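Putative alpha-galactosidase (PDB 4NZJ) probably hydrolyses terminal, non-reducing alpha-D-galactose residues of alpha-D-galactosides, as a glycoside hydrolase of family 27. Local coordinates at residues R132-S137 and D379-N384; S346-W351 and L372-D377; I33-S36 and Q42-A45; E301-L306 and C352-P357; T122-I127 and A171-E176. All coordinates share one frame; numbering follows the deposited sequence.

Four of the five contacts hold the TIM-barrel catalytic domain together, and contact 3 lies in the Ig-like domain that precedes it. Contacts 1 and 2 share a buried cluster in which Tyr-136 touches Phe-348 and donates to Leu-375 O; both rest chiefly on apolar packing. Contact 4, also buried, uses the far end of the helix 341-353 that serves contact 2, but there a water links polar groups. Contact 5 is partly buried and pairs two barrel helices by a hydrogen bond backed by methyl packing. Buried contact 3 centres on an indole N-H. One place where the two domains meet is Asp-133 of contact 1, whose OD1 accepts from Thr-35 N of contact 3.

Contact 1: R132-S137 and D379-N384; sequences RDLGYS and DLIAIN
Leu-134 and Ile-381 set the spacing here, their CA atoms 7.7 Å apart: the turn 132-137 leads into barrel strand 138-140 and faces the side of helix 378-384, so a loop of the TIM barrel is packed against a late helix of the same domain. The turn is closed by a hydrogen bond from Gly-135 N to Arg-132 O, and the positive phi of Gly-135 (109°) redirects the chain toward the strand. No hydrogen bond crosses between the segments, so the contact is one of shape and apolar surface.

Ile-381 does the reaching, and its two branches divide the work. With CG1 beside the backbone N (chi1 -67°), CG2 falls opposite that N and rests 3.7 Å from Leu-134 O. The other branch runs out extended through CG1 (chi2 166°) and sets CD1 against the flank of Leu-134, whose side chain crosses it at about a right angle; CB and CD1 of Leu-134 both border that methyl, the second at 4.0 Å. Met-102 also touches Ile-381, so the helix meets barrel strand 102-105 at this residue too.

Tyr-136 borders the same methyl with its ring, while its hydroxyl is hydrogen-bonded to Leu-375 O in the preceding helix, which fixes where the ring ends. The ring meets Ile-381 obliquely, with CE2 of Tyr-136 4.2 Å from CD1 of Ile-381.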
# COMPACT_ATOMS: atom_id res chain seq x y z
N ARG A 132 0.84 -4.04 11.68
CA ARG A 132 0.61 -2.65 12.08
C ARG A 132 1.92 -1.92 12.37
O ARG A 132 2.10 -0.76 12.00
CB ARG A 132 -0.34 -2.55 13.27
CG ARG A 132 -0.77 -1.11 13.56
CD ARG A 132 -1.68 -0.99 14.77
NE ARG A 132 -1.00 -1.34 16.01
CZ ARG A 132 -1.47 -1.07 17.23
NH1 ARG A 132 -2.62 -0.43 17.40
NH2 ARG A 132 -0.77 -1.44 18.30
N ASP A 133 2.88 -2.62 12.98
CA ASP A 133 4.16 -1.99 13.32
C ASP A 133 5.12 -1.83 12.16
O ASP A 133 6.16 -1.17 12.31
CB ASP A 133 4.80 -2.70 14.50
CG ASP A 133 4.09 -2.39 15.77
OD1 ASP A 133 4.11 -1.20 16.15
OD2 ASP A 133 3.46 -3.29 16.36
N LEU A 134 4.78 -2.40 11.00
CA LEU A 134 5.54 -2.16 9.78
C LEU A 134 4.84 -1.21 8.82
O LEU A 134 5.32 -0.99 7.71
CB LEU A 134 5.89 -3.49 9.08
CG LEU A 134 7.23 -4.12 9.47
CD1 LEU A 134 8.41 -3.24 9.10
CD2 LEU A 134 7.26 -4.45 10.95
N GLY A 135 3.71 -0.64 9.25
CA GLY A 135 3.05 0.44 8.50
C GLY A 135 1.74 0.09 7.82
O GLY A 135 1.10 0.96 7.24
N TYR A 136 1.34 -1.18 7.88
CA TYR A 136 0.06 -1.59 7.29
C TYR A 136 -1.05 -0.95 8.11
O TYR A 136 -1.16 -1.20 9.32
CB TYR A 136 -0.07 -3.11 7.28
CG TYR A 136 0.90 -3.81 6.35
CD1 TYR A 136 0.57 -4.06 5.02
CD2 TYR A 136 2.15 -4.23 6.79
CE1 TYR A 136 1.45 -4.71 4.17
CE2 TYR A 136 3.04 -4.87 5.95
CZ TYR A 136 2.69 -5.11 4.64
OH TYR A 136 3.58 -5.75 3.80
N SER A 137 -1.85 -0.10 7.48
CA SER A 137 -2.85 0.69 8.21
C SER A 137 -4.28 0.63 7.65
O SER A 137 -5.24 0.89 8.39
CB SER A 137 -2.39 2.15 8.30
OG SER A 137 -2.25 2.74 7.02
N ASP A 379 13.52 -3.31 5.28
CA ASP A 379 14.30 -2.61 4.25
C ASP A 379 13.49 -2.42 2.98
O ASP A 379 13.53 -1.35 2.37
CB ASP A 379 15.58 -3.38 3.92
CG ASP A 379 16.63 -3.27 5.00
OD1 ASP A 379 16.51 -2.40 5.89
OD2 ASP A 379 17.60 -4.05 4.96
N LEU A 380 12.77 -3.45 2.56
CA LEU A 380 11.95 -3.36 1.35
C LEU A 380 10.79 -2.38 1.54
O LEU A 380 10.50 -1.58 0.66
CB LEU A 380 11.43 -4.72 0.92
CG LEU A 380 12.49 -5.67 0.36
CD1 LEU A 380 11.89 -7.04 0.10
CD2 LEU A 380 13.10 -5.11 -0.92
N ILE A 381 10.15 -2.43 2.70
CA ILE A 381 9.09 -1.47 2.99
C ILE A 381 9.63 -0.04 3.04
O ILE A 381 9.00 0.89 2.53
CB ILE A 381 8.35 -1.84 4.29
CG1 ILE A 381 7.58 -3.15 4.07
CG2 ILE A 381 7.41 -0.72 4.72
CD1 ILE A 381 7.10 -3.80 5.35
N ALA A 382 10.81 0.14 3.63
CA ALA A 382 11.42 1.47 3.68
C ALA A 382 11.66 2.02 2.27
O ALA A 382 11.47 3.21 2.02
CB ALA A 382 12.72 1.44 4.47
N ILE A 383 12.06 1.15 1.35
CA ILE A 383 12.19 1.52 -0.06
C ILE A 383 10.83 1.91 -0.65
O ILE A 383 10.71 2.98 -1.26
CB ILE A 383 12.86 0.40 -0.87
CG1 ILE A 383 14.35 0.32 -0.49
CG2 ILE A 383 12.69 0.63 -2.37
CD1 ILE A 383 15.05 -0.93 -0.98
N ASN A 384 9.81 1.08 -0.46
CA ASN A 384 8.44 1.41 -0.92
C ASN A 384 7.95 2.76 -0.41
O ASN A 384 7.32 3.53 -1.14
CB ASN A 384 7.45 0.34 -0.46
CG ASN A 384 6.02 0.63 -0.91
OD1 ASN A 384 5.21 1.15 -0.15
ND2 ASN A 384 5.71 0.29 -2.16

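Contact 2: S346-W351 and L372-D377; sequences SHFSLW and LKILLD
Phe-348 lays one face of its ring on the C-terminal turn of helix 369-375. The ring is carried across by a first torsion that sets CG opposite the backbone N (chi1 -173°). Over its rim lies a backbone carbonyl: Ile-374 O stands 3.3 Å from CE2 of Phe-348, and the same oxygen also accepts a hydrogen bond from Asp-377 N. Above the same face, CA of Leu-375 sits 4.3 Å from the ring centroid and 21° off the normal, a CH-pi contact made by the main chain itself.

The flanking side chains close in from different directions. Ile-374 and Phe-348 run past each other in opposing directions, with CG2 of Ile-374 3.4 Å from CB of Phe-348, a tight approach at the root of the ring. Leu-375 starts out pointing away from helix 341-353, yet with CD1 running on extended (chi2 174°) the other methyl, CD2, branches back to 3.9 Å from CD1 of Phe-348. Asp-377 adds an oblique brush of its CB, while its OD1 caps Leu-380 N at the start of helix 378-384.

Tyr-136, Leu-380 and Ile-381 also touch the phenylalanine. Phe-348 thus packs helix 341-353 against helices 369-375 and 378-384, which follow the last barrel strand, 358-360, of the TIM barrel.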
# COMPACT_ATOMS: atom_id res chain seq x y z
N SER A 346 9.87 -12.20 -4.55
CA SER A 346 10.17 -11.29 -5.66
C SER A 346 8.98 -10.38 -5.98
O SER A 346 9.14 -9.20 -6.27
CB SER A 346 10.59 -12.08 -6.90
OG SER A 346 11.81 -12.74 -6.65
N HIS A 347 7.78 -10.95 -5.94
CA HIS A 347 6.53 -10.21 -6.10
C HIS A 347 6.46 -9.07 -5.09
O HIS A 347 6.22 -7.92 -5.45
CB HIS A 347 5.38 -11.22 -5.97
CG HIS A 347 4.02 -10.63 -5.73
ND1 HIS A 347 3.50 -9.59 -6.47
CD2 HIS A 347 3.05 -11.00 -4.87
CE1 HIS A 347 2.28 -9.32 -6.05
NE2 HIS A 347 1.97 -10.17 -5.09
N PHE A 348 6.73 -9.36 -3.82
CA PHE A 348 6.74 -8.31 -2.80
C PHE A 348 7.83 -7.26 -3.07
O PHE A 348 7.58 -6.06 -3.01
CB PHE A 348 6.89 -8.91 -1.40
CG PHE A 348 6.75 -7.90 -0.30
CD1 PHE A 348 5.50 -7.42 0.05
CD2 PHE A 348 7.86 -7.40 0.36
CE1 PHE A 348 5.35 -6.47 1.06
CE2 PHE A 348 7.72 -6.47 1.37
CZ PHE A 348 6.47 -6.00 1.71
N SER A 349 9.04 -7.74 -3.37
CA SER A 349 10.20 -6.88 -3.64
C SER A 349 9.94 -5.89 -4.76
O SER A 349 10.28 -4.71 -4.65
CB SER A 349 11.42 -7.72 -3.99
OG SER A 349 11.73 -8.61 -2.94
N LEU A 350 9.32 -6.36 -5.84
CA LEU A 350 9.09 -5.50 -6.99
C LEU A 350 7.93 -4.53 -6.75
O LEU A 350 8.00 -3.39 -7.18
CB LEU A 350 8.88 -6.35 -8.25
CG LEU A 350 10.19 -7.04 -8.70
CD1 LEU A 350 9.93 -8.10 -9.75
CD2 LEU A 350 11.22 -6.02 -9.20
N TRP A 351 6.89 -4.97 -6.05
CA TRP A 351 5.83 -4.04 -5.61
C TRP A 351 6.46 -2.93 -4.75
O TRP A 351 6.08 -1.76 -4.84
CB TRP A 351 4.75 -4.79 -4.83
CG TRP A 351 3.53 -5.24 -5.64
CD1 TRP A 351 2.23 -4.99 -5.32
CD2 TRP A 351 3.50 -6.00 -6.86
NE1 TRP A 351 1.39 -5.56 -6.24
CE2 TRP A 351 2.14 -6.17 -7.21
CE3 TRP A 351 4.49 -6.55 -7.70
CZ2 TRP A 351 1.74 -6.87 -8.36
CZ3 TRP A 351 4.09 -7.25 -8.84
CH2 TRP A 351 2.72 -7.39 -9.16
N LEU A 372 4.98 -13.97 6.74
CA LEU A 372 5.23 -12.74 7.48
C LEU A 372 6.67 -12.24 7.30
O LEU A 372 6.90 -11.04 7.30
CB LEU A 372 4.89 -12.93 8.96
CG LEU A 372 3.37 -12.90 9.20
CD1 LEU A 372 3.00 -13.61 10.49
CD2 LEU A 372 2.82 -11.49 9.19
N LYS A 373 7.62 -13.15 7.10
CA LYS A 373 9.00 -12.75 6.85
C LYS A 373 9.08 -11.87 5.60
O LYS A 373 9.86 -10.92 5.55
CB LYS A 373 9.92 -13.97 6.71
CG LYS A 373 11.39 -13.64 6.49
CD LYS A 373 12.24 -14.90 6.35
N ILE A 374 8.27 -12.19 4.60
CA ILE A 374 8.21 -11.40 3.39
C ILE A 374 7.48 -10.08 3.64
O ILE A 374 8.03 -9.00 3.39
CB ILE A 374 7.51 -12.17 2.24
CG1 ILE A 374 8.33 -13.41 1.86
CG2 ILE A 374 7.30 -11.25 1.05
CD1 ILE A 374 7.59 -14.40 0.99
N LEU A 375 6.25 -10.15 4.15
CA LEU A 375 5.41 -8.96 4.30
C LEU A 375 5.94 -7.93 5.30
O LEU A 375 5.57 -6.75 5.22
CB LEU A 375 3.99 -9.37 4.68
CG LEU A 375 3.22 -10.17 3.63
CD1 LEU A 375 1.89 -10.62 4.22
CD2 LEU A 375 2.99 -9.34 2.38
N LEU A 376 6.79 -8.36 6.23
CA LEU A 376 7.32 -7.47 7.27
C LEU A 376 8.76 -7.03 7.02
O LEU A 376 9.40 -6.50 7.92
CB LEU A 376 7.24 -8.16 8.62
CG LEU A 376 5.85 -8.62 9.08
CD1 LEU A 376 5.96 -9.29 10.44
CD2 LEU A 376 4.89 -7.44 9.12
N ASP A 377 9.26 -7.23 5.81
CA ASP A 377 10.67 -6.93 5.48
C ASP A 377 10.91 -5.42 5.63
O ASP A 377 10.40 -4.65 4.84
CB ASP A 377 10.97 -7.40 4.06
CG ASP A 377 12.44 -7.31 3.72
OD1 ASP A 377 13.03 -6.22 3.86
OD2 ASP A 377 13.00 -8.35 3.31

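Contact 3: I33-S36 and Q42-A45; sequences IPTS and QWSA
Trp-43 reaches from strand 42-46 toward Ile-33 and Thr-35 at the end of strand 28-36, and its indole spans the interior between the two sheets of the Ig-like domain. Its CG lies opposite the carbonyl carbon, and a second torsion of -94° stands the ring roughly perpendicular to the CA-CB-CG plane, aiming the NE1 edge at the threonine. The resulting hydrogen bond, from Trp-43 NE1 to Thr-35 OG1, is 2.9 Å long with an N-H...O angle of 163°, and the oxygen lies virtually in the ring plane.

Thr-35 is turned to suit. With chi1 at -43° its hydroxyl sits beside its own backbone N, from where OG1 donates in turn to Ile-33 O at 2.7 Å, arriving well above the carbonyl plane rather than on a lone pair. One hydroxyl therefore links the indole to the backbone two residues back.

Ile-33 supplies the apolar side. Its CD1, at the end of an extended branch, approaches CD1 of Trp-43 obliquely at 3.9 Å, and CG2 of Ile-33 lies 4.0 Å from NE1 of Trp-43. Ala-77 of strand 69-79 touches both Thr-35 and Trp-43, and Leu-54 of strand 52-55 touches Ile-33.

Since the hydroxyl proton is given to Ile-33 O, OG1 is left to act as acceptor toward the indole: a buried N-H is satisfied by a relay with a defined direction, N-H to hydroxyl to carbonyl.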
# COMPACT_ATOMS: atom_id res chain seq x y z
N ILE A 33 2.16 5.19 15.26
CA ILE A 33 3.59 5.22 14.96
C ILE A 33 4.10 3.79 14.86
O ILE A 33 4.24 3.11 15.87
CB ILE A 33 4.37 5.98 16.05
CG1 ILE A 33 3.84 7.42 16.18
CG2 ILE A 33 5.86 5.98 15.72
CD1 ILE A 33 4.23 8.09 17.49
N PRO A 34 4.37 3.30 13.63
CA PRO A 34 4.76 1.90 13.50
C PRO A 34 6.13 1.68 14.12
O PRO A 34 7.10 2.32 13.71
CB PRO A 34 4.78 1.66 11.98
CG PRO A 34 4.15 2.88 11.37
CD PRO A 34 4.47 3.99 12.33
N THR A 35 6.20 0.81 15.12
CA THR A 35 7.40 0.69 15.94
C THR A 35 7.74 -0.76 16.26
O THR A 35 6.98 -1.45 16.95
CB THR A 35 7.25 1.47 17.26
OG1 THR A 35 6.65 2.74 17.00
CG2 THR A 35 8.59 1.69 17.92
N SER A 36 8.88 -1.23 15.76
CA SER A 36 9.38 -2.55 16.12
C SER A 36 10.06 -2.47 17.49
O SER A 36 10.48 -1.40 17.92
CB SER A 36 10.36 -3.06 15.07
OG SER A 36 9.74 -3.16 13.81
N GLN A 42 6.80 2.84 25.22
CA GLN A 42 6.28 4.17 25.52
C GLN A 42 6.70 5.13 24.41
O GLN A 42 7.85 5.09 23.96
CB GLN A 42 6.81 4.66 26.87
CG GLN A 42 6.55 6.13 27.14
CD GLN A 42 6.89 6.54 28.56
OE1 GLN A 42 7.84 7.28 28.79
NE2 GLN A 42 6.13 6.03 29.53
N TRP A 43 5.78 5.98 23.99
CA TRP A 43 6.05 6.96 22.95
C TRP A 43 5.94 8.39 23.47
O TRP A 43 5.17 8.67 24.40
CB TRP A 43 5.04 6.81 21.81
CG TRP A 43 5.18 5.58 20.99
CD1 TRP A 43 5.87 5.45 19.82
CD2 TRP A 43 4.56 4.31 21.22
NE1 TRP A 43 5.74 4.18 19.32
CE2 TRP A 43 4.93 3.46 20.17
CE3 TRP A 43 3.72 3.81 22.23
CZ2 TRP A 43 4.51 2.13 20.08
CZ3 TRP A 43 3.30 2.49 22.15
CH2 TRP A 43 3.69 1.66 21.08
N SER A 44 6.69 9.30 22.86
CA SER A 44 6.56 10.73 23.13
C SER A 44 6.95 11.52 21.88
O SER A 44 7.47 10.96 20.92
CB SER A 44 7.42 11.14 24.33
OG SER A 44 8.79 10.86 24.11
N ALA A 45 6.67 12.82 21.90
CA ALA A 45 6.96 13.67 20.76
C ALA A 45 7.35 15.08 21.17
O ALA A 45 6.93 15.58 22.21
CB ALA A 45 5.77 13.72 19.81

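Contact 4: E301-L306 and C352-P357; sequences EINAPL and CMMASP
Asn-303, on helix 296-303, faces Met-354, the first residue to leave helical geometry after helix 341-353, with their CA atoms 8.3 Å apart. The second helix stops in a Schellman motif: Ser-356 N bonds back to Trp-351 O and Ala-355 N to Cys-352 O, with Ala-355 at positive phi as the C-prime residue. The contact joins two helical regions of the TIM-barrel domain.

The direct touch is between an amide and a selenium. Asn-303 extends with CG opposite the backbone N (chi1 -152°), and its ND2 comes 3.5 Å from SE of Met-354, which is present as selenomethionine. The chain of Met-354 runs straight to SE and then bends (chi3 -51°), so that CE also turns to the amide, 3.9 Å from ND2 of Asn-303. This is van der Waals packing across an oblique crossing.

Polar linkage comes through one water. It accepts from Asn-303 ND2 at 2.9 Å and is hydrogen-bonded to Ser-356 OG at 2.8 Å; Met-354 O is a further partner at 2.9 Å, although the water has more acceptors in reach than protons, so its bond to Met-354 O may not be made all the time. The water bridges groups that do not bond directly, ND2 of Asn-303 and OG of Ser-356 being 4.4 Å apart.

Around the pair, on barrel strand 315-317, Asn-316 touches Asn-303 and Trp-315 touches Ala-355; Asn-384 of helix 378-384 donates to Ser-356 O, and Trp-404 of strand 401-407 in the C-terminal beta domain covers Ala-304 and Met-354.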
# COMPACT_ATOMS: atom_id res chain seq x y z
N GLU A 301 5.01 -6.40 -16.66
CA GLU A 301 5.17 -5.90 -18.02
C GLU A 301 4.28 -4.68 -18.28
O GLU A 301 4.68 -3.76 -18.98
CB GLU A 301 4.83 -6.99 -19.06
CG GLU A 301 5.75 -8.21 -19.06
CD GLU A 301 7.22 -7.89 -19.32
OE1 GLU A 301 7.54 -6.94 -20.07
OE2 GLU A 301 8.09 -8.60 -18.77
N ILE A 302 3.08 -4.69 -17.71
CA ILE A 302 2.14 -3.58 -17.87
C ILE A 302 2.61 -2.33 -17.12
O ILE A 302 2.57 -1.23 -17.67
CB ILE A 302 0.72 -3.99 -17.41
CG1 ILE A 302 0.15 -5.05 -18.36
CG2 ILE A 302 -0.20 -2.77 -17.35
CD1 ILE A 302 -1.09 -5.74 -17.84
N ASN A 303 3.07 -2.51 -15.89
CA ASN A 303 3.45 -1.37 -15.06
C ASN A 303 4.81 -0.79 -15.42
O ASN A 303 5.05 0.39 -15.17
CB ASN A 303 3.43 -1.76 -13.58
CG ASN A 303 3.14 -0.58 -12.66
OD1 ASN A 303 2.48 0.38 -13.07
ND2 ASN A 303 3.62 -0.65 -11.42
N ALA A 304 5.71 -1.60 -15.99
CA ALA A 304 7.09 -1.16 -16.26
C ALA A 304 7.22 0.20 -16.95
O ALA A 304 8.00 1.03 -16.49
CB ALA A 304 7.86 -2.22 -17.05
N PRO A 305 6.47 0.43 -18.04
CA PRO A 305 6.65 1.73 -18.72
C PRO A 305 5.87 2.91 -18.13
O PRO A 305 5.87 3.99 -18.72
CB PRO A 305 6.16 1.43 -20.15
CG PRO A 305 5.15 0.36 -19.98
CD PRO A 305 5.63 -0.49 -18.84
N LEU A 306 5.24 2.72 -16.97
CA LEU A 306 4.36 3.75 -16.40
C LEU A 306 4.96 4.58 -15.26
O LEU A 306 4.24 5.36 -14.63
CB LEU A 306 3.06 3.09 -15.92
CG LEU A 306 2.32 2.27 -16.97
CD1 LEU A 306 1.06 1.68 -16.35
CD2 LEU A 306 1.99 3.10 -18.20
N CYS A 352 7.44 -3.28 -3.92
CA CYS A 352 8.13 -2.26 -3.14
C CYS A 352 8.90 -1.29 -4.04
O CYS A 352 8.76 -0.07 -3.92
CB CYS A 352 9.06 -2.89 -2.08
SG CYS A 352 8.15 -3.59 -0.68
N MSE A 353 9.70 -1.84 -4.95
CA MSE A 353 10.48 -1.03 -5.89
C MSE A 353 9.64 -0.13 -6.76
O MSE A 353 10.05 0.98 -7.09
CB MSE A 353 11.30 -1.91 -6.83
CG MSE A 353 12.42 -2.67 -6.12
SE MSE A 353 13.91 -1.50 -5.61
CE MSE A 353 14.59 -1.11 -7.42
N MSE A 354 8.45 -0.60 -7.15
CA MSE A 354 7.56 0.16 -8.04
C MSE A 354 6.70 1.18 -7.32
O MSE A 354 5.83 1.80 -7.92
CB MSE A 354 6.67 -0.82 -8.81
CG MSE A 354 7.48 -1.67 -9.79
SE MSE A 354 6.33 -2.83 -10.90
CE MSE A 354 5.24 -3.66 -9.50
N ALA A 355 6.96 1.39 -6.03
CA ALA A 355 6.16 2.31 -5.21
C ALA A 355 4.68 1.96 -5.36
O ALA A 355 3.83 2.85 -5.53
CB ALA A 355 6.44 3.76 -5.59
N SER A 356 4.39 0.67 -5.28
CA SER A 356 3.03 0.17 -5.41
C SER A 356 2.31 0.21 -4.08
O SER A 356 2.95 0.08 -3.03
CB SER A 356 3.05 -1.28 -5.89
OG SER A 356 3.74 -1.41 -7.11
N PRO A 357 0.98 0.37 -4.10
CA PRO A 357 0.21 0.03 -2.91
C PRO A 357 0.61 -1.37 -2.45
O PRO A 357 0.86 -2.25 -3.29
CB PRO A 357 -1.23 0.05 -3.42
CG PRO A 357 -1.21 1.01 -4.55
CD PRO A 357 0.13 0.82 -5.21
O HOH W 1 3.28 0.72 -8.84

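Contact 5: T122-I127 and A171-E176; sequences TADAMI and ADYLHE
The polar link is a hydrogen bond from Tyr-173 OH to Asp-124 OD1, 2.6 Å long. The tyrosine swings its ring across from helix 166-176 with CG opposite the backbone N (chi1 -170°), and the carboxylate meets it at the ring edge, near the ring plane. OD1 accepts through its syn lone pair, on the side of the other oxygen; OD2 of Asp-124 lies near OH of Tyr-173 as well but is not bonded to it. The carboxylate and ring planes are turned 45° against each other. Arg-177, four residues further along the chain, makes a cation-pi contact with the ring.

Apolar packing lies alongside, deeper in the fold. CB of Ala-123 approaches CD1 of Leu-174 at 4.0 Å and, more loosely, the edge of the tyrosine ring at CE1, 4.4 Å away. Ala-123 and Leu-174 are also the nearest backbone pair, their CA atoms 6.9 Å apart.

The axes of 122-127 and 171-176 run almost parallel, 8° apart at a closest approach of 10.8 Å, as befits successive outer helices of a TIM barrel. Ile-139 of strand 138-140, which lies between them in sequence, touches both Ala-123 and Leu-174, and Leu-181 of strand 180-186 also touches Leu-174.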
# COMPACT_ATOMS: atom_id res chain seq x y z
N THR A 122 -9.55 -9.51 11.96
CA THR A 122 -8.47 -9.15 11.06
C THR A 122 -7.63 -8.00 11.63
O THR A 122 -6.41 -8.08 11.64
CB THR A 122 -9.02 -8.82 9.67
OG1 THR A 122 -9.60 -10.00 9.10
CG2 THR A 122 -7.93 -8.29 8.76
N ALA A 123 -8.29 -6.95 12.11
CA ALA A 123 -7.61 -5.84 12.79
C ALA A 123 -6.77 -6.34 13.98
O ALA A 123 -5.60 -5.97 14.12
CB ALA A 123 -8.61 -4.80 13.25
N ASP A 124 -7.36 -7.19 14.82
CA ASP A 124 -6.66 -7.73 15.99
C ASP A 124 -5.40 -8.49 15.57
O ASP A 124 -4.34 -8.36 16.20
CB ASP A 124 -7.57 -8.67 16.77
CG ASP A 124 -8.71 -7.96 17.49
OD1 ASP A 124 -8.73 -6.71 17.55
OD2 ASP A 124 -9.59 -8.67 18.02
N ALA A 125 -5.51 -9.27 14.50
CA ALA A 125 -4.38 -10.07 14.01
C ALA A 125 -3.26 -9.19 13.46
O ALA A 125 -2.09 -9.50 13.64
CB ALA A 125 -4.85 -11.05 12.95
N MSE A 126 -3.63 -8.09 12.80
CA MSE A 126 -2.63 -7.17 12.25
C MSE A 126 -1.86 -6.47 13.35
O MSE A 126 -0.69 -6.11 13.17
CB MSE A 126 -3.31 -6.18 11.31
CG MSE A 126 -3.66 -6.89 10.01
SE MSE A 126 -4.83 -5.81 8.85
CE MSE A 126 -3.54 -4.44 8.28
N ILE A 127 -2.49 -6.28 14.50
CA ILE A 127 -1.78 -5.75 15.67
C ILE A 127 -0.76 -6.75 16.19
O ILE A 127 0.40 -6.40 16.44
CB ILE A 127 -2.76 -5.36 16.80
CG1 ILE A 127 -3.64 -4.19 16.34
CG2 ILE A 127 -2.01 -5.01 18.08
CD1 ILE A 127 -4.76 -3.87 17.30
N ALA A 171 -15.56 1.18 11.95
CA ALA A 171 -14.65 2.32 11.81
C ALA A 171 -14.09 2.76 13.16
O ALA A 171 -12.88 3.00 13.30
CB ALA A 171 -15.35 3.48 11.12
N ASP A 172 -14.97 2.86 14.15
CA ASP A 172 -14.56 3.30 15.49
C ASP A 172 -13.56 2.33 16.11
O ASP A 172 -12.56 2.75 16.70
CB ASP A 172 -15.78 3.44 16.40
CG ASP A 172 -16.64 4.66 16.06
OD1 ASP A 172 -16.22 5.52 15.27
OD2 ASP A 172 -17.76 4.75 16.61
N TYR A 173 -13.82 1.03 15.98
CA TYR A 173 -12.92 0.00 16.49
C TYR A 173 -11.55 0.12 15.84
O TYR A 173 -10.52 0.06 16.53
CB TYR A 173 -13.52 -1.39 16.22
CG TYR A 173 -12.80 -2.53 16.90
CD1 TYR A 173 -11.68 -3.11 16.32
CD2 TYR A 173 -13.25 -3.04 18.11
CE1 TYR A 173 -11.02 -4.17 16.93
CE2 TYR A 173 -12.60 -4.10 18.73
CZ TYR A 173 -11.49 -4.66 18.14
OH TYR A 173 -10.85 -5.71 18.76
N LEU A 174 -11.54 0.29 14.53
CA LEU A 174 -10.30 0.45 13.77
C LEU A 174 -9.54 1.72 14.18
O LEU A 174 -8.35 1.67 14.45
CB LEU A 174 -10.57 0.45 12.26
CG LEU A 174 -10.54 -0.92 11.56
CD1 LEU A 174 -11.26 -2.00 12.35
CD2 LEU A 174 -11.12 -0.80 10.15
N HIS A 175 -10.25 2.84 14.24
CA HIS A 175 -9.60 4.13 14.56
C HIS A 175 -8.96 4.14 15.95
O HIS A 175 -7.89 4.70 16.13
CB HIS A 175 -10.61 5.27 14.48
CG HIS A 175 -11.11 5.55 13.10
ND1 HIS A 175 -12.30 6.20 12.87
CD2 HIS A 175 -10.60 5.24 11.89
CE1 HIS A 175 -12.50 6.29 11.56
NE2 HIS A 175 -11.48 5.72 10.94
N GLU A 176 -9.62 3.49 16.91
CA GLU A 176 -9.10 3.37 18.27
C GLU A 176 -7.74 2.66 18.28
O GLU A 176 -6.97 2.81 19.22
CB GLU A 176 -10.08 2.60 19.16
CG GLU A 176 -11.30 3.40 19.57
CD GLU A 176 -12.44 2.53 20.07
OE1 GLU A 176 -12.19 1.34 20.40
OE2 GLU A 176 -13.59 3.02 20.13